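Local coordinates for N5-carboxyaminoimidazole ribonucleotide synthetase (Bacillus anthracis, PDB 3QFF), which binds ADP and probably catalyses the ATP-dependent carboxylation of 5-aminoimidazole ribonucleotide with bicarbonate, a step of purine biosynthesis, at residues A[277-281]-A[294-298]. Residues are numbered along the deposited sequence; the frame is centred on the assembly and turned at random.
Sequences PRPHN and QFGQH
Residues 277-281 run extended from Arg-278 (phi/psi -166/168) through Pro-279 (-54/148) to His-280 (-135/154), in the loop that follows strand 270-276. Residues 294-298 form the first turn and a little more of helix 294-303, with His-298 N hydrogen-bonded to Gln-294 O at 2.9 Å, the i to i+4 bond. The nearest CA atoms are those of Pro-279 and Gln-294, 6.3 Å apart. With chi1 p and chi2 t, Gln-294 extends its carboxamide alongside the loop and pairs with both backbone groups of His-280: His-280 N donates to Gln-294 OE1 (3.1 Å, 168°), and Gln-294 NE2 donates to His-280 O (2.8 Å, 166°). Pro-279 points toward the helix between two rings. Its CB packs against Phe-295 CE2 (3.5 Å), while its CD makes a CH-pi contact over the face of His-298, 4.2 Å from the centroid and 21° off the normal. The t rotamer of His-298 presents that face; its ND1 and NE2 hydrogen-bond to Thr-257 and Thr-80. Met-29 of helix 24-35 touches both Pro-279 and His-298. In this buried contact the near-linear pair implies that the Gln-294 carboxamide, donor and acceptor at once, stands in for a peptide group, tying the ATP-grasp loop to the helix.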
# COMPACT_ATOMS: atom_id res chain seq x y z
N PRO A 277 -0.11 21.12 7.86
CA PRO A 277 0.27 20.16 8.88
C PRO A 277 -0.51 18.85 8.72
O PRO A 277 -1.21 18.43 9.63
CB PRO A 277 -0.13 20.87 10.18
CG PRO A 277 -1.29 21.73 9.78
CD PRO A 277 -1.12 22.08 8.34
N ARG A 278 -0.35 18.22 7.57
CA ARG A 278 -1.01 16.96 7.26
C ARG A 278 -0.34 16.40 6.03
O ARG A 278 0.43 17.12 5.37
CB ARG A 278 -2.51 17.20 6.96
CG ARG A 278 -2.76 18.38 6.03
CD ARG A 278 -4.10 18.30 5.32
NE ARG A 278 -4.29 19.51 4.52
CZ ARG A 278 -3.77 19.70 3.31
NH1 ARG A 278 -3.04 18.76 2.71
NH2 ARG A 278 -3.98 20.85 2.68
N PRO A 279 -0.61 15.12 5.70
CA PRO A 279 -0.25 14.64 4.38
C PRO A 279 -0.86 15.57 3.33
O PRO A 279 -1.94 16.17 3.53
CB PRO A 279 -0.89 13.24 4.32
CG PRO A 279 -0.99 12.82 5.75
CD PRO A 279 -1.24 14.07 6.53
N HIS A 280 -0.15 15.69 2.23
CA HIS A 280 -0.41 16.72 1.27
C HIS A 280 -0.40 16.10 -0.12
O HIS A 280 0.24 15.07 -0.35
CB HIS A 280 0.70 17.76 1.42
CG HIS A 280 0.49 19.02 0.66
ND1 HIS A 280 1.05 19.24 -0.58
CD2 HIS A 280 -0.20 20.15 0.96
CE1 HIS A 280 0.71 20.44 -1.02
NE2 HIS A 280 -0.04 21.02 -0.09
N ASN A 281 -1.11 16.73 -1.05
CA ASN A 281 -1.21 16.28 -2.45
C ASN A 281 0.17 16.14 -3.13
O ASN A 281 0.39 15.22 -3.93
CB ASN A 281 -2.10 17.25 -3.24
CG ASN A 281 -2.63 16.68 -4.55
OD1 ASN A 281 -2.18 15.64 -5.07
ND2 ASN A 281 -3.60 17.37 -5.11
N GLN A 294 4.02 8.80 2.66
CA GLN A 294 3.70 9.83 3.65
C GLN A 294 2.60 9.39 4.61
O GLN A 294 2.57 9.82 5.78
CB GLN A 294 3.33 11.15 2.96
CG GLN A 294 2.03 11.12 2.16
CD GLN A 294 1.64 12.48 1.59
OE1 GLN A 294 2.06 13.52 2.09
NE2 GLN A 294 0.80 12.46 0.55
N PHE A 295 1.70 8.53 4.12
CA PHE A 295 0.59 8.00 4.91
C PHE A 295 1.03 6.97 5.96
O PHE A 295 0.63 7.07 7.14
CB PHE A 295 -0.53 7.45 4.00
CG PHE A 295 -1.09 8.49 3.07
CD1 PHE A 295 -0.72 8.54 1.73
CD2 PHE A 295 -1.94 9.48 3.58
CE1 PHE A 295 -1.21 9.55 0.90
CE2 PHE A 295 -2.43 10.49 2.77
CZ PHE A 295 -2.07 10.53 1.42
N GLY A 296 1.82 5.99 5.53
CA GLY A 296 2.45 5.06 6.48
C GLY A 296 3.29 5.80 7.51
O GLY A 296 3.32 5.41 8.69
N GLN A 297 3.98 6.85 7.07
CA GLN A 297 4.80 7.68 7.97
C GLN A 297 3.95 8.42 9.00
O GLN A 297 4.29 8.46 10.18
CB GLN A 297 5.68 8.69 7.20
CG GLN A 297 6.82 8.06 6.44
CD GLN A 297 7.93 7.50 7.35
OE1 GLN A 297 7.67 6.68 8.24
NE2 GLN A 297 9.16 7.92 7.11
N HIS A 298 2.85 9.01 8.54
CA HIS A 298 1.97 9.78 9.42
C HIS A 298 1.40 8.90 10.53
O HIS A 298 1.37 9.30 11.71
CB HIS A 298 0.84 10.45 8.62
CG HIS A 298 -0.06 11.30 9.46
ND1 HIS A 298 0.25 12.60 9.81
CD2 HIS A 298 -1.27 11.04 10.02
CE1 HIS A 298 -0.72 13.10 10.55
NE2 HIS A 298 -1.65 12.17 10.71